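Local structure of glycoside hydrolase family 43 (Halothermothrix orenii, 4QQS) at residues 7-12 / 48-53; 11-16 / 284-289; 15-20 / 271-276. The protein hydrolyses glycosidic bonds, with alpha-L-arabinofuranosidase activity, and probably takes part in the breakdown of xylan and related polysaccharides. All blocks are in the same frame, centred on the assembly; numbering follows the deposited sequence.

Contact 1. Residues 7-12 / 48-53; sequences NPVGGI and VDWELK
V48 meets the N-terminal loop with its backbone and not with its isopropyl group, which points away from it. Its carbonyl oxygen lies 3.8 Å from V9 CB and is tied to the loop by a water that accepts from G10 N and donates to V48 O at 2.8 Å. W50 carries most of the contact. Its CG stands anti to the carbonyl carbon (chi1 -67°), so the indole reaches toward 7-12, where V9, G10 and I12 all approach the ring obliquely. V9 CG2, in the crowded position between backbone N and carbonyl carbon, comes to 3.8 Å from W50 NE1; that NE1 also makes a weak hydrogen bond to L47 O. G10 CA lies 3.8 Å from W50 CD1. A side chain on G10 would collide with CD1, and the positive phi of G10 (91°) also suits a glycine. I12 crosses the tryptophan side chain at about a right angle, its CD1 tip 3.9 Å from W50 CB. The indole thus lies between the loop before strand 16-23, the inner strand of a propeller blade, and that blade's other strands: W42, S44, Y27 and L29 touch it from strands 38-44 and 26-32. A second water donates to W50 O at 2.8 Å and to G10 O at 2.7 Å, so each of the two backbone links is made by a single bridging water. Beyond W50 the chain enters outermost strand 51-58 and leaves the loop, pairing E51 with E43 and K53 with V41. K53 NZ bridges E51 OE2 at 3.4 Å and also E43 OE1.

Contact 2. Residues 11-16 / 284-289; sequences GITGIG and DRTVNI
A G1 beta bulge joins the lead-in to strand 16-23 with strand 285-295, where the blades from the two ends of the chain meet in the propeller: G14 and I15 both face R285. I15 and R285 form a single antiparallel hydrogen-bonded pair. I15 N gives a nearly straight bond to R285 O (3.1 Å, 166°), and R285 N returns one to I15 O at 3.0 Å, in the carbonyl plane. The extra residue, G14, has a positive phi (70°) suiting glycine, and its N donates to D284 OD1 at 2.8 Å from above the carboxylate plane; the same oxygen binds T276 OG1. T286 OG1, anti to its backbone N, donates to I12 O at 2.7 Å from above the carbonyl plane, and V287 N adds a weak bond to that oxygen. A water accepts from I12 N and donates to T286 OG1. I15 holds CG1 in the crowded position (chi1 61°), folding it to 3.4 Å from R285 O and bringing CD1 to 3.8 Å from V287 CG2. V287 CG2 also meets I12 alongside it. The R285 chain bends at chi2 and chi3 so that G16 CA sits over one face of the guanidinium, 3.6 Å from R285 NH2, with which a side chain on G16 would clash. I15 O and G283 O each take a weak bond from R285 NE. These weak bonds help to place a positive charge about 7 Å from E195 (nearest side-chain atoms), the predicted proton donor; the charge would be expected to favour its ionised form, though D126 is predicted to modulate that pKa.

Contact 3. Residues 15-20 / 271-276; sequences IGDPYV and VYHTHT
The polar link is a weak one: H273 NE2 donates to D17 OD2 at 3.5 Å, with the carboxylate and ring planes 53° apart and the two side chains side by side, pointing the same way. A water in the plane of the imidazole supports it, donating to D17 OD2 at 2.8 Å and lying 3.3 Å from H273 NE2. The other oxygen, D17 OD1, is hydrogen-bonded to T32 OG1, so both ends of the carboxylate are held. Close edge packing comes next. H273 has its CG in the crowded position (chi1 66°), which turns the ring toward strand 16-23 and sets CD2 3.0 Å from D17 N, near the ring plane. The proline ring adds van der Waals packing: P18 crosses H273 at about a right angle, CD 3.8 Å from H273 CD2, while its CG rests 3.7 Å from Y272 C. The apolar pairs centre on V271, whose CG1 meets both P18 CB and V20 CG2, the latter at 3.9 Å. An alanine in place of H273 would remove the imidazole and would probably leave D17 OD2 less firmly held and P18 CD less well packed. The axes of segments 16-20 and 271-275 run nearly antiparallel (161°) and approach to 6.0 Å. This packing between blades of the five-bladed beta-propeller lies at the central active site, where D17, the predicted proton acceptor, stands near D126 and E195.

How the contacts relate
The three contacts follow the chain from the propeller's outer side to its catalytic centre. Contacts 1 and 2 share G11 and I12, with centres 9 Å apart, and N7 ND2 also reaches I289 O at 2.8 Å. Contacts 2 and 3 share I15 and G16, their centres only 5 Å apart, and strands 268-275 and 285-295 are neighbours in one sheet, N288 N lying 2.9 Å from Y272 O. Contact 1 touches contact 3 where W50 CH2 meets V20 CG2. By nearest side-chain atoms, D17 of contact 3 stands about 6 Å from E195, about 4 Å from a bound EPE buffer molecule and about 6 Å from the sodium ion; R285 of contact 2 is about 5 Å from EPE, whereas I12 lies about 11 Å from D17.

Contact 1. Residues 7-12 / 48-53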
loop_
_atom_site.group_PDB
_atom_site.type_symbol
_atom_site.label_atom_id
_atom_site.label_comp_id
_atom_site.label_asym_id
_atom_site.label_seq_id
_atom_site.Cartn_x
_atom_site.Cartn_y
_atom_site.Cartn_z
ATOM N N ASN A 7 14.616 0.589 13.281
ATOM C CA ASN A 7 14.318 0.054 11.969
ATOM C C ASN A 7 15.521 -0.681 11.409
ATOM O O ASN A 7 16.656 -0.353 11.744
ATOM C CB ASN A 7 13.947 1.182 11.007
ATOM C CG ASN A 7 12.539 1.677 11.198
ATOM O OD1 ASN A 7 11.606 0.888 11.385
ATOM N ND2 ASN A 7 12.366 2.989 11.113
ATOM N N PRO A 8 15.284 -1.657 10.529
ATOM C CA PRO A 8 13.971 -2.170 10.123
ATOM C C PRO A 8 13.349 -3.058 11.208
ATOM O O PRO A 8 14.015 -3.939 11.720
ATOM C CB PRO A 8 14.296 -3.011 8.879
ATOM C CG PRO A 8 15.639 -2.537 8.428
ATOM C CD PRO A 8 16.361 -2.205 9.687
ATOM N N VAL A 9 12.083 -2.850 11.548
ATOM C CA VAL A 9 11.455 -3.583 12.640
ATOM C C VAL A 9 11.025 -4.983 12.216
ATOM O O VAL A 9 10.420 -5.164 11.154
ATOM C CB VAL A 9 10.256 -2.830 13.262
ATOM C CG1 VAL A 9 10.728 -1.578 13.967
ATOM C CG2 VAL A 9 9.191 -2.520 12.225
ATOM N N GLY A 10 11.354 -5.968 13.043
ATOM C CA GLY A 10 10.914 -7.328 12.820
ATOM C C GLY A 10 11.864 -8.181 12.008
ATOM O O GLY A 10 11.679 -9.401 11.926
ATOM N N GLY A 11 12.848 -7.556 11.366
ATOM C CA GLY A 11 13.792 -8.285 10.546
ATOM C C GLY A 11 13.132 -9.029 9.404
ATOM O O GLY A 11 13.573 -10.111 9.016
ATOM N N ILE A 12 12.073 -8.443 8.863
ATOM C CA ILE A 12 11.318 -9.066 7.798
ATOM C C ILE A 12 11.890 -8.615 6.465
ATOM O O ILE A 12 11.823 -7.438 6.130
ATOM C CB ILE A 12 9.840 -8.669 7.881
ATOM C CG1 ILE A 12 9.238 -9.113 9.215
ATOM C CG2 ILE A 12 9.062 -9.279 6.730
ATOM C CD1 ILE A 12 7.907 -8.479 9.498
ATOM N N VAL A 48 6.526 -3.423 16.785
ATOM C CA VAL A 48 7.980 -3.564 16.857
ATOM C C VAL A 48 8.418 -5.025 16.744
ATOM O O VAL A 48 9.306 -5.364 15.957
ATOM C CB VAL A 48 8.513 -2.955 18.159
ATOM C CG1 VAL A 48 10.025 -3.100 18.243
ATOM C CG2 VAL A 48 8.119 -1.486 18.243
ATOM N N ASP A 49 7.790 -5.885 17.538
ATOM C CA ASP A 49 8.106 -7.309 17.560
ATOM C C ASP A 49 7.103 -8.036 16.679
ATOM O O ASP A 49 5.900 -7.918 16.890
ATOM C CB ASP A 49 8.028 -7.833 18.993
ATOM C CG ASP A 49 8.881 -7.027 19.946
ATOM O OD1 ASP A 49 10.074 -6.830 19.637
ATOM O OD2 ASP A 49 8.354 -6.567 20.983
ATOM N N TRP A 50 7.605 -8.773 15.689
ATOM C CA TRP A 50 6.764 -9.402 14.671
ATOM C C TRP A 50 7.004 -10.896 14.592
ATOM O O TRP A 50 8.153 -11.353 14.665
ATOM C CB TRP A 50 7.034 -8.803 13.287
ATOM C CG TRP A 50 6.597 -7.383 13.197
ATOM C CD1 TRP A 50 7.361 -6.281 13.418
ATOM C CD2 TRP A 50 5.277 -6.906 12.878
ATOM N NE1 TRP A 50 6.606 -5.145 13.260
ATOM C CE2 TRP A 50 5.323 -5.506 12.933
ATOM C CE3 TRP A 50 4.062 -7.528 12.571
ATOM C CZ2 TRP A 50 4.208 -4.712 12.667
ATOM C CZ3 TRP A 50 2.957 -6.749 12.337
ATOM C CH2 TRP A 50 3.034 -5.351 12.386
ATOM N N GLU A 51 5.911 -11.647 14.437
ATOM C CA GLU A 51 5.989 -13.097 14.301
ATOM C C GLU A 51 5.260 -13.532 13.027
ATOM O O GLU A 51 4.115 -13.152 12.783
ATOM C CB GLU A 51 5.475 -13.805 15.554
ATOM C CG GLU A 51 4.043 -13.554 15.878
ATOM C CD GLU A 51 3.584 -14.263 17.141
ATOM O OE1 GLU A 51 4.189 -15.285 17.541
ATOM O OE2 GLU A 51 2.598 -13.790 17.732
ATOM N N LEU A 52 5.939 -14.324 12.214
ATOM C CA LEU A 52 5.362 -14.849 10.988
ATOM C C LEU A 52 4.287 -15.878 11.317
ATOM O O LEU A 52 4.519 -16.779 12.115
ATOM C CB LEU A 52 6.480 -15.479 10.168
ATOM C CG LEU A 52 6.067 -16.203 8.892
ATOM C CD1 LEU A 52 5.331 -15.278 7.918
ATOM C CD2 LEU A 52 7.284 -16.831 8.219
ATOM N N LYS A 53 3.118 -15.750 10.684
ATOM C CA LYS A 53 1.969 -16.616 10.941
ATOM C C LYS A 53 1.418 -17.311 9.695
ATOM O O LYS A 53 0.262 -17.727 9.685
ATOM C CB LYS A 53 0.846 -15.837 11.633
ATOM C CG LYS A 53 1.254 -15.209 12.965
ATOM C CD LYS A 53 0.335 -15.647 14.106
ATOM C CE LYS A 53 0.859 -15.242 15.473
ATOM N NZ LYS A 53 -0.221 -15.196 16.510
HETATM O O HOH W 1 10.278 -11.527 12.815
HETATM O O HOH W 2 12.092 -5.116 15.675
#

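Contact 2. Residues 11-16 / 284-289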
loop_
_atom_site.group_PDB
_atom_site.type_symbol
_atom_site.label_atom_id
_atom_site.label_comp_id
_atom_site.label_asym_id
_atom_site.label_seq_id
_atom_site.Cartn_x
_atom_site.Cartn_y
_atom_site.Cartn_z
ATOM N N GLY A 11 12.848 -7.556 11.366
ATOM C CA GLY A 11 13.792 -8.285 10.546
ATOM C C GLY A 11 13.132 -9.029 9.404
ATOM O O GLY A 11 13.573 -10.111 9.016
ATOM N N ILE A 12 12.073 -8.443 8.863
ATOM C CA ILE A 12 11.318 -9.066 7.798
ATOM C C ILE A 12 11.890 -8.615 6.465
ATOM O O ILE A 12 11.823 -7.438 6.130
ATOM C CB ILE A 12 9.840 -8.669 7.881
ATOM C CG1 ILE A 12 9.238 -9.113 9.215
ATOM C CG2 ILE A 12 9.062 -9.279 6.730
ATOM C CD1 ILE A 12 7.907 -8.479 9.498
ATOM N N THR A 13 12.484 -9.550 5.737
ATOM C CA THR A 13 13.095 -9.261 4.456
ATOM C C THR A 13 12.463 -10.139 3.387
ATOM O O THR A 13 11.620 -10.989 3.671
ATOM C CB THR A 13 14.618 -9.461 4.490
ATOM O OG1 THR A 13 14.897 -10.860 4.612
ATOM C CG2 THR A 13 15.259 -8.682 5.650
ATOM N N GLY A 14 12.847 -9.892 2.142
ATOM C CA GLY A 14 12.281 -10.606 1.013
ATOM C C GLY A 14 10.832 -10.233 0.754
ATOM O O GLY A 14 10.067 -11.042 0.212
ATOM N N ILE A 15 10.457 -9.011 1.122
ATOM C CA ILE A 15 9.090 -8.563 0.960
ATOM C C ILE A 15 9.017 -7.276 0.165
ATOM O O ILE A 15 10.040 -6.719 -0.241
ATOM C CB ILE A 15 8.369 -8.427 2.328
ATOM C CG1 ILE A 15 9.029 -7.400 3.253
ATOM C CG2 ILE A 15 8.327 -9.777 3.013
ATOM C CD1 ILE A 15 8.836 -5.923 2.925
ATOM N N GLY A 16 7.786 -6.814 -0.054
ATOM C CA GLY A 16 7.520 -5.444 -0.438
ATOM C C GLY A 16 6.118 -5.085 0.018
ATOM O O GLY A 16 5.318 -5.959 0.332
ATOM N N ASP A 284 14.115 -7.221 -3.027
ATOM C CA ASP A 284 14.257 -7.626 -1.636
ATOM C C ASP A 284 14.170 -6.383 -0.764
ATOM O O ASP A 284 15.125 -5.604 -0.686
ATOM C CB ASP A 284 15.588 -8.338 -1.415
ATOM C CG ASP A 284 15.727 -8.908 -0.010
ATOM O OD1 ASP A 284 14.963 -8.518 0.888
ATOM O OD2 ASP A 284 16.638 -9.734 0.214
ATOM N N ARG A 285 13.006 -6.177 -0.152
ATOM C CA ARG A 285 12.787 -5.038 0.727
ATOM C C ARG A 285 12.429 -5.519 2.132
ATOM O O ARG A 285 12.192 -6.710 2.368
ATOM C CB ARG A 285 11.747 -4.090 0.139
ATOM C CG ARG A 285 12.315 -3.409 -1.119
ATOM C CD ARG A 285 11.382 -3.235 -2.254
ATOM N NE ARG A 285 10.660 -4.437 -2.645
ATOM C CZ ARG A 285 9.593 -4.349 -3.408
ATOM N NH1 ARG A 285 9.217 -3.153 -3.832
ATOM N NH2 ARG A 285 8.902 -5.417 -3.741
ATOM N N THR A 286 12.422 -4.571 3.059
ATOM C CA THR A 286 12.273 -4.846 4.471
ATOM C C THR A 286 11.342 -3.800 5.096
ATOM O O THR A 286 11.151 -2.725 4.545
ATOM C CB THR A 286 13.658 -4.908 5.147
ATOM O OG1 THR A 286 13.548 -5.404 6.483
ATOM C CG2 THR A 286 14.324 -3.560 5.160
ATOM N N VAL A 287 10.739 -4.145 6.227
ATOM C CA VAL A 287 9.688 -3.370 6.858
ATOM C C VAL A 287 10.239 -2.357 7.857
ATOM O O VAL A 287 11.149 -2.667 8.635
ATOM C CB VAL A 287 8.712 -4.330 7.582
ATOM C CG1 VAL A 287 7.613 -3.564 8.293
ATOM C CG2 VAL A 287 8.098 -5.327 6.604
ATOM N N ASN A 288 9.650 -1.162 7.855
ATOM C CA ASN A 288 10.036 -0.052 8.724
ATOM C C ASN A 288 8.797 0.666 9.208
ATOM O O ASN A 288 7.757 0.644 8.541
ATOM C CB ASN A 288 10.880 0.972 7.974
ATOM C CG ASN A 288 12.074 0.358 7.305
ATOM O OD1 ASN A 288 13.140 0.223 7.899
ATOM N ND2 ASN A 288 11.887 -0.091 6.085
ATOM N N ILE A 289 8.917 1.335 10.352
ATOM C CA ILE A 289 7.872 2.225 10.841
ATOM C C ILE A 289 8.472 3.566 11.222
ATOM O O ILE A 289 9.649 3.657 11.595
ATOM C CB ILE A 289 7.097 1.631 12.047
ATOM C CG1 ILE A 289 7.974 1.552 13.303
ATOM C CG2 ILE A 289 6.503 0.266 11.672
ATOM C CD1 ILE A 289 7.237 1.023 14.504
HETATM O O HOH W 3 11.846 -5.585 8.891
#

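Contact 3. Residues 15-20 / 271-276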
loop_
_atom_site.group_PDB
_atom_site.type_symbol
_atom_site.label_atom_id
_atom_site.label_comp_id
_atom_site.label_asym_id
_atom_site.label_seq_id
_atom_site.Cartn_x
_atom_site.Cartn_y
_atom_site.Cartn_z
ATOM N N ILE A 15 10.457 -9.011 1.122
ATOM C CA ILE A 15 9.090 -8.563 0.960
ATOM C C ILE A 15 9.017 -7.276 0.165
ATOM O O ILE A 15 10.040 -6.719 -0.241
ATOM C CB ILE A 15 8.369 -8.427 2.328
ATOM C CG1 ILE A 15 9.029 -7.400 3.253
ATOM C CG2 ILE A 15 8.327 -9.777 3.013
ATOM C CD1 ILE A 15 8.836 -5.923 2.925
ATOM N N GLY A 16 7.786 -6.814 -0.054
ATOM C CA GLY A 16 7.520 -5.444 -0.438
ATOM C C GLY A 16 6.118 -5.085 0.018
ATOM O O GLY A 16 5.318 -5.959 0.332
ATOM N N ASP A 17 5.809 -3.803 0.057
ATOM C CA ASP A 17 4.440 -3.320 0.078
ATOM C C ASP A 17 3.738 -3.688 1.394
ATOM O O ASP A 17 2.718 -4.370 1.412
ATOM C CB ASP A 17 3.680 -3.841 -1.145
ATOM C CG ASP A 17 4.484 -3.709 -2.435
ATOM O OD1 ASP A 17 4.468 -4.674 -3.241
ATOM O OD2 ASP A 17 5.124 -2.661 -2.637
ATOM N N PRO A 18 4.291 -3.234 2.520
ATOM C CA PRO A 18 3.750 -3.667 3.814
ATOM C C PRO A 18 2.453 -2.970 4.198
ATOM O O PRO A 18 2.427 -1.752 4.331
ATOM C CB PRO A 18 4.864 -3.282 4.784
ATOM C CG PRO A 18 5.502 -2.092 4.161
ATOM C CD PRO A 18 5.501 -2.411 2.691
ATOM N N TYR A 19 1.412 -3.754 4.425
ATOM C CA TYR A 19 0.118 -3.220 4.813
ATOM C C TYR A 19 -0.197 -3.704 6.217
ATOM O O TYR A 19 -0.253 -4.902 6.436
ATOM C CB TYR A 19 -0.967 -3.688 3.838
ATOM C CG TYR A 19 -2.311 -3.122 4.215
ATOM C CD1 TYR A 19 -3.069 -3.729 5.196
ATOM C CD2 TYR A 19 -2.797 -1.973 3.637
ATOM C CE1 TYR A 19 -4.276 -3.231 5.587
ATOM C CE2 TYR A 19 -4.044 -1.463 4.014
ATOM C CZ TYR A 19 -4.765 -2.110 4.998
ATOM O OH TYR A 19 -5.993 -1.656 5.416
ATOM N N VAL A 20 -0.443 -2.785 7.152
ATOM C CA VAL A 20 -0.790 -3.150 8.516
ATOM C C VAL A 20 -2.212 -2.765 8.831
ATOM O O VAL A 20 -2.612 -1.621 8.620
ATOM C CB VAL A 20 0.162 -2.529 9.546
ATOM C CG1 VAL A 20 -0.327 -2.785 10.969
ATOM C CG2 VAL A 20 1.561 -3.072 9.340
ATOM N N VAL A 271 4.016 2.851 7.851
ATOM C CA VAL A 271 4.667 1.560 7.716
ATOM C C VAL A 271 5.096 1.474 6.258
ATOM O O VAL A 271 4.268 1.598 5.368
ATOM C CB VAL A 271 3.725 0.402 8.063
ATOM C CG1 VAL A 271 4.487 -0.909 7.973
ATOM C CG2 VAL A 271 3.104 0.589 9.461
ATOM N N TYR A 272 6.389 1.306 6.007
ATOM C CA TYR A 272 6.934 1.438 4.664
ATOM C C TYR A 272 8.093 0.481 4.466
ATOM O O TYR A 272 8.709 0.031 5.434
ATOM C CB TYR A 272 7.376 2.891 4.399
ATOM C CG TYR A 272 8.468 3.385 5.319
ATOM C CD1 TYR A 272 8.185 3.841 6.601
ATOM C CD2 TYR A 272 9.786 3.379 4.902
ATOM C CE1 TYR A 272 9.200 4.287 7.451
ATOM C CE2 TYR A 272 10.809 3.832 5.740
ATOM C CZ TYR A 272 10.513 4.273 7.013
ATOM O OH TYR A 272 11.556 4.696 7.810
ATOM N N HIS A 273 8.395 0.173 3.211
ATOM C CA HIS A 273 9.546 -0.662 2.934
ATOM C C HIS A 273 10.751 0.163 2.514
ATOM O O HIS A 273 10.620 1.296 2.094
ATOM C CB HIS A 273 9.244 -1.760 1.923
ATOM C CG HIS A 273 8.926 -1.312 0.534
ATOM N ND1 HIS A 273 9.669 -0.462 -0.265
ATOM C CD2 HIS A 273 7.902 -1.742 -0.221
ATOM C CE1 HIS A 273 9.067 -0.380 -1.451
ATOM N NE2 HIS A 273 8.009 -1.160 -1.444
ATOM N N THR A 274 11.928 -0.433 2.687
ATOM C CA THR A 274 13.179 0.077 2.125
ATOM C C THR A 274 13.958 -1.111 1.562
ATOM O O THR A 274 13.671 -2.261 1.877
ATOM C CB THR A 274 14.045 0.784 3.182
ATOM O OG1 THR A 274 14.282 -0.117 4.267
ATOM C CG2 THR A 274 13.387 2.045 3.695
ATOM N N HIS A 275 14.985 -0.852 0.764
ATOM C CA HIS A 275 15.761 -1.964 0.230
ATOM C C HIS A 275 16.553 -2.647 1.323
ATOM O O HIS A 275 17.201 -2.001 2.147
ATOM C CB HIS A 275 16.710 -1.496 -0.855
ATOM C CG HIS A 275 16.017 -0.884 -2.024
ATOM N ND1 HIS A 275 15.164 -1.559 -2.870
ATOM C CD2 HIS A 275 16.059 0.389 -2.461
ATOM C CE1 HIS A 275 14.720 -0.711 -3.782
ATOM N NE2 HIS A 275 15.266 0.471 -3.564
ATOM N N THR A 276 16.515 -3.969 1.317
ATOM C CA THR A 276 17.264 -4.735 2.302
ATOM C C THR A 276 18.769 -4.527 2.097
ATOM O O THR A 276 19.540 -4.482 3.059
ATOM C CB THR A 276 16.879 -6.228 2.226
ATOM O OG1 THR A 276 15.467 -6.339 2.435
ATOM C CG2 THR A 276 17.622 -7.060 3.267
HETATM O O HOH W 4 6.840 -1.552 -4.491
#